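Local atomic coordinates of galactonate dehydratase (Zobellia galactanivorans, PDB entry 5OLC), a protein that belongs to the enolase superfamily, combining a mandelate racemase/muconate lactonizing enzyme-type N-terminal domain with an enolase-type C-terminal domain related to TIM barrels. Residues 66-70 with 105-109; 98-103 with 256-260. All blocks are in the same frame, centred on the assembly; numbering follows the deposited sequence.

Contact 1: 66-70 with 105-109; sequences GIDFF and AISAI
Phe70 and Ile67 reach from one helix to Ala105, Ile106, Ala108 and Ile109 of another, and the side chains that meet are all apolar. The short axes of 66-70 and 105-109 cross at -72°, with a closest approach of 9.2 Å. The backbones come nearest at Ile67 and Ala105, whose CA atoms are 5.0 Å apart; here the methyl of Ala105 rests on the opposing main chain, with CB 3.7 Å from Gly66 C.

Aromatic contacts gather round Phe70. Its CG lies anti to the carbonyl carbon (chi1 -57°), which carries the ring across to the other helix. Ala105 CB meets the ring at its edge, close to the ring plane. Ile106 approaches at about a right angle and sets CG1 3.6 Å from Phe70 CE2. Ile109 comes obliquely, its CD1 4.1 Å from Phe70 CD2. Within its own helix, Phe70 has Phe69 CD2 over one face, offset toward the rim.

The purely aliphatic contacts belong to Ile67. Its CG1 branch leans over Ala105 and sends CD1 to within 4.1 Å of Ala108 CB. The same CG1 lies 4.3 Å from Ile109 CD1, joining the aliphatic and aromatic groups of contacts.

Both helices belong to the N-terminal domain of this enolase-superfamily protein and pack against its three-stranded antiparallel sheet: strand 36-46 touches Ile67, Ala108 and Ile109 through Cys40, Val42 and Ile44, and strand 11-22 meets Ile67 with Ile14 and Pro16. Helix 82-93 places Ser93 against Phe70 and Ile106, Trp86 against Ile106 and Met89 against Ile109.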
loop_
_atom_site.group_PDB
_atom_site.type_symbol
_atom_site.label_atom_id
_atom_site.label_comp_id
_atom_site.label_asym_id
_atom_site.label_seq_id
_atom_site.Cartn_x
_atom_site.Cartn_y
_atom_site.Cartn_z
ATOM N N GLY A 66 -27.582 -9.678 30.211
ATOM C CA GLY A 66 -26.140 -9.575 30.053
ATOM C C GLY A 66 -25.490 -9.362 31.397
ATOM O O GLY A 66 -24.597 -10.130 31.768
ATOM N N ILE A 67 -26.005 -8.356 32.170
ATOM C CA ILE A 67 -25.538 -8.035 33.523
ATOM C C ILE A 67 -25.638 -9.304 34.386
ATOM O O ILE A 67 -24.649 -9.665 35.039
ATOM C CB ILE A 67 -26.310 -6.850 34.124
ATOM C CG1 ILE A 67 -25.944 -5.542 33.402
ATOM C CG2 ILE A 67 -26.051 -6.748 35.627
ATOM C CD1 ILE A 67 -27.073 -4.598 33.166
ATOM N N ASP A 68 -26.800 -10.018 34.309
ATOM C CA ASP A 68 -27.059 -11.284 35.004
ATOM C C ASP A 68 -26.013 -12.353 34.664
ATOM O O ASP A 68 -25.735 -13.225 35.499
ATOM C CB ASP A 68 -28.448 -11.825 34.646
ATOM C CG ASP A 68 -29.661 -11.031 35.111
ATOM O OD1 ASP A 68 -29.485 -10.046 35.861
ATOM O OD2 ASP A 68 -30.793 -11.416 34.747
ATOM N N PHE A 69 -25.452 -12.293 33.427
ATOM C CA PHE A 69 -24.431 -13.238 32.972
ATOM C C PHE A 69 -23.122 -13.049 33.722
ATOM O O PHE A 69 -22.529 -14.038 34.146
ATOM C CB PHE A 69 -24.229 -13.181 31.438
ATOM C CG PHE A 69 -23.032 -13.970 30.949
ATOM C CD1 PHE A 69 -23.089 -15.358 30.831
ATOM C CD2 PHE A 69 -21.841 -13.330 30.630
ATOM C CE1 PHE A 69 -21.973 -16.086 30.405
ATOM C CE2 PHE A 69 -20.733 -14.058 30.199
ATOM C CZ PHE A 69 -20.804 -15.430 30.094
ATOM N N PHE A 70 -22.691 -11.784 33.889
ATOM C CA PHE A 70 -21.448 -11.421 34.581
ATOM C C PHE A 70 -21.575 -11.381 36.082
ATOM O O PHE A 70 -20.547 -11.449 36.766
ATOM C CB PHE A 70 -20.918 -10.054 34.112
ATOM C CG PHE A 70 -20.657 -9.948 32.628
ATOM C CD1 PHE A 70 -19.679 -10.729 32.018
ATOM C CD2 PHE A 70 -21.379 -9.054 31.842
ATOM C CE1 PHE A 70 -19.446 -10.636 30.655
ATOM C CE2 PHE A 70 -21.143 -8.959 30.477
ATOM C CZ PHE A 70 -20.174 -9.746 29.894
ATOM N N ALA A 105 -23.652 -4.376 28.594
ATOM C CA ALA A 105 -23.736 -4.994 29.922
ATOM C C ALA A 105 -22.454 -4.624 30.681
ATOM O O ALA A 105 -22.548 -4.144 31.821
ATOM C CB ALA A 105 -23.852 -6.497 29.802
ATOM N N ILE A 106 -21.251 -4.783 30.011
ATOM C CA ILE A 106 -19.917 -4.426 30.555
ATOM C C ILE A 106 -19.849 -2.924 30.827
ATOM O O ILE A 106 -19.323 -2.537 31.868
ATOM C CB ILE A 106 -18.703 -4.929 29.703
ATOM C CG1 ILE A 106 -18.706 -6.467 29.544
ATOM C CG2 ILE A 106 -17.387 -4.494 30.345
ATOM C CD1 ILE A 106 -17.526 -7.098 28.804
ATOM N N SER A 107 -20.409 -2.085 29.914
ATOM C CA SER A 107 -20.466 -0.615 30.058
ATOM C C SER A 107 -21.237 -0.208 31.309
ATOM O O SER A 107 -20.741 0.604 32.095
ATOM C CB SER A 107 -21.124 0.045 28.850
ATOM O OG SER A 107 -20.436 -0.146 27.628
ATOM N N ALA A 108 -22.472 -0.760 31.470
ATOM C CA ALA A 108 -23.385 -0.511 32.581
ATOM C C ALA A 108 -22.718 -0.766 33.928
ATOM O O ALA A 108 -22.732 0.140 34.761
ATOM C CB ALA A 108 -24.627 -1.355 32.413
ATOM N N ILE A 109 -22.069 -1.958 34.120
ATOM C CA ILE A 109 -21.308 -2.309 35.329
ATOM C C ILE A 109 -20.157 -1.306 35.530
ATOM O O ILE A 109 -20.015 -0.785 36.628
ATOM C CB ILE A 109 -20.811 -3.787 35.284
ATOM C CG1 ILE A 109 -22.000 -4.776 35.371
ATOM C CG2 ILE A 109 -19.767 -4.074 36.382
ATOM C CD1 ILE A 109 -21.822 -6.057 34.617
#

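Contact 2: 98-103 with 256-260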
loop_
_atom_site.group_PDB
_atom_site.type_symbol
_atom_site.label_atom_id
_atom_site.label_comp_id
_atom_site.label_asym_id
_atom_site.label_seq_id
_atom_site.Cartn_x
_atom_site.Cartn_y
_atom_site.Cartn_z
ATOM N N ARG A 98 -17.491 -8.759 21.459
ATOM C CA ARG A 98 -16.779 -7.908 20.485
ATOM C C ARG A 98 -17.536 -6.597 20.220
ATOM O O ARG A 98 -16.923 -5.524 20.188
ATOM C CB ARG A 98 -16.461 -8.642 19.163
ATOM C CG ARG A 98 -15.543 -9.847 19.309
ATOM C CD ARG A 98 -15.061 -10.366 17.966
ATOM N NE ARG A 98 -14.360 -9.350 17.176
ATOM C CZ ARG A 98 -13.520 -9.615 16.184
ATOM N NH1 ARG A 98 -12.922 -8.625 15.529
ATOM N NH2 ARG A 98 -13.258 -10.873 15.843
ATOM N N SER A 99 -18.862 -6.695 20.028
ATOM C CA SER A 99 -19.763 -5.573 19.812
ATOM C C SER A 99 -21.118 -5.833 20.494
ATOM O O SER A 99 -21.315 -6.862 21.159
ATOM C CB SER A 99 -19.952 -5.311 18.318
ATOM O OG SER A 99 -19.076 -4.309 17.829
ATOM N N GLY A 100 -22.005 -4.854 20.355
ATOM C CA GLY A 100 -23.382 -4.872 20.817
ATOM C C GLY A 100 -23.687 -5.017 22.293
ATOM O O GLY A 100 -23.100 -4.347 23.145
ATOM N N VAL A 101 -24.681 -5.884 22.559
ATOM C CA VAL A 101 -25.352 -6.218 23.814
ATOM C C VAL A 101 -24.392 -6.510 24.981
ATOM O O VAL A 101 -24.471 -5.761 25.952
ATOM C CB VAL A 101 -26.402 -7.350 23.596
ATOM C CG1 VAL A 101 -26.829 -8.011 24.911
ATOM C CG2 VAL A 101 -27.619 -6.816 22.843
ATOM N N LEU A 102 -23.511 -7.551 24.928
ATOM C CA LEU A 102 -22.607 -7.823 26.073
ATOM C C LEU A 102 -21.653 -6.650 26.392
ATOM O O LEU A 102 -21.254 -6.518 27.546
ATOM C CB LEU A 102 -21.838 -9.141 25.963
ATOM C CG LEU A 102 -22.636 -10.418 26.262
ATOM C CD1 LEU A 102 -21.870 -11.639 25.838
ATOM C CD2 LEU A 102 -22.993 -10.550 27.725
ATOM N N GLN A 103 -21.362 -5.769 25.403
ATOM C CA GLN A 103 -20.540 -4.581 25.612
ATOM C C GLN A 103 -21.303 -3.538 26.424
ATOM O O GLN A 103 -20.700 -2.882 27.283
ATOM C CB GLN A 103 -19.994 -3.981 24.291
ATOM C CG GLN A 103 -18.909 -4.810 23.604
ATOM C CD GLN A 103 -17.935 -5.488 24.556
ATOM O OE1 GLN A 103 -17.287 -4.845 25.396
ATOM N NE2 GLN A 103 -17.831 -6.811 24.464
ATOM N N GLU A 256 -19.821 1.833 17.011
ATOM C CA GLU A 256 -18.468 1.293 17.177
ATOM C C GLU A 256 -18.198 0.938 18.634
ATOM O O GLU A 256 -18.548 1.695 19.538
ATOM C CB GLU A 256 -17.400 2.226 16.598
ATOM C CG GLU A 256 -17.209 2.089 15.098
ATOM C CD GLU A 256 -16.606 0.791 14.588
ATOM O OE1 GLU A 256 -15.940 0.081 15.373
ATOM O OE2 GLU A 256 -16.787 0.492 13.386
ATOM N N TYR A 257 -17.640 -0.255 18.855
ATOM C CA TYR A 257 -17.396 -0.821 20.178
ATOM C C TYR A 257 -15.935 -1.214 20.377
ATOM O O TYR A 257 -15.309 -1.788 19.483
ATOM C CB TYR A 257 -18.302 -2.056 20.390
ATOM C CG TYR A 257 -19.793 -1.772 20.325
ATOM C CD1 TYR A 257 -20.459 -1.705 19.103
ATOM C CD2 TYR A 257 -20.544 -1.620 21.486
ATOM C CE1 TYR A 257 -21.826 -1.425 19.036
ATOM C CE2 TYR A 257 -21.914 -1.351 21.435
ATOM C CZ TYR A 257 -22.550 -1.252 20.207
ATOM O OH TYR A 257 -23.901 -1.011 20.156
ATOM N N LEU A 258 -15.409 -0.918 21.568
ATOM C CA LEU A 258 -14.047 -1.196 22.053
ATOM C C LEU A 258 -12.946 -0.379 21.364
ATOM O O LEU A 258 -13.175 0.292 20.349
ATOM C CB LEU A 258 -13.689 -2.707 22.020
ATOM C CG LEU A 258 -14.627 -3.673 22.747
ATOM C CD1 LEU A 258 -14.104 -5.095 22.657
ATOM C CD2 LEU A 258 -14.802 -3.290 24.221
ATOM N N LYS A 259 -11.738 -0.437 21.957
ATOM C CA LYS A 259 -10.523 0.214 21.464
ATOM C C LYS A 259 -10.179 -0.350 20.071
ATOM O O LYS A 259 -9.769 0.405 19.175
ATOM C CB LYS A 259 -9.348 0.021 22.461
ATOM C CG LYS A 259 -8.994 -1.446 22.827
ATOM C CD LYS A 259 -7.751 -1.578 23.710
ATOM C CE LYS A 259 -8.065 -1.791 25.164
ATOM N NZ LYS A 259 -8.621 -3.152 25.410
ATOM N N TYR A 260 -10.422 -1.671 19.877
ATOM C CA TYR A 260 -10.130 -2.379 18.633
ATOM C C TYR A 260 -11.010 -1.919 17.500
ATOM O O TYR A 260 -10.541 -1.803 16.367
ATOM C CB TYR A 260 -10.237 -3.886 18.840
ATOM C CG TYR A 260 -9.454 -4.385 20.029
ATOM C CD1 TYR A 260 -8.093 -4.653 19.928
ATOM C CD2 TYR A 260 -10.083 -4.646 21.242
ATOM C CE1 TYR A 260 -7.374 -5.164 21.006
ATOM C CE2 TYR A 260 -9.371 -5.139 22.332
ATOM C CZ TYR A 260 -8.014 -5.391 22.212
ATOM O OH TYR A 260 -7.287 -5.867 23.273
HETATM O O HOH W 1 -17.333 -2.473 16.368
#
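Ser99 and Tyr257 bring the two backbones nearest, with their CA atoms 5.3 Å apart, where the turn before helix 101-120 passes the residues leading into helix 258-267. Gly100 occupies the N-cap position, with a positive phi of 61° that glycine adopts readily.

The ring of Tyr257 lies flat against this turn. With CG anti to the carbonyl carbon (chi1 -61°), the ring is carried toward the turn, and one face receives the Ser99-Gly100 peptide: Gly100 N lies 3.4 Å above the ring plane, over its centre, with Ser99 C over the same face. Gly100 CA adds a CH-pi contact, 4.0 Å from the Tyr257 ring centroid and 23° off the normal. The side chain of Ser99 joins in, its CB 3.7 Å from Tyr257 CD1. Gln103 CB approaches the ring obliquely, 3.7 Å from Tyr257 CD2. Beyond it the glutamine bends at chi2, its amide plane stands steeply to the ring, and the OE1 end meets Leu258 CD2. Leu258 crosses Gln103 at about a right angle and also places CD1 3.8 Å from Arg98 O.

The contact illustrates a domain junction of the enolase superfamily. Helix 101-120 belongs to the N-terminal domain, whereas 256-260 follows strand 250-252 and enters the next helix, part of a beta/alpha unit of the barrel domain.

The polar link across the contact runs through a water. Ser99 OG is 2.9 Å from water 1, which donates to Glu256 OE1 at 3.1 Å and accepts a weak bond from Tyr257 N. Other polar ends cross to the second subunit: Tyr257 OH bonds to Asp95 O there, and the guanidinium of Arg98 forms salt bridges with Glu234 and Glu256 of that chain. In return, Glu256 OE2 pairs with Arg98 of the second subunit.

Overall arrangement
Helix 101-120 is common to both contacts: its start and the turn before it serve contact 2, and residues 105-109, a little farther along it, serve contact 1. Their centres are 13 Å apart, on the same side of the chain's centre, and they touch through Leu102, whose CD2 packs 3.6 Å from Phe70 CZ. Along the chain the segments alternate, in the order 66-70, 98-103, 105-109, 256-260. Contact 1 is internal to the N-terminal domain, joining helices 60-70 and 101-120, while contact 2 ties that domain to the barrel. One helix thus takes part both in the packing within the N-terminal domain and in its junction with the barrel, and both contacts border the second subunit.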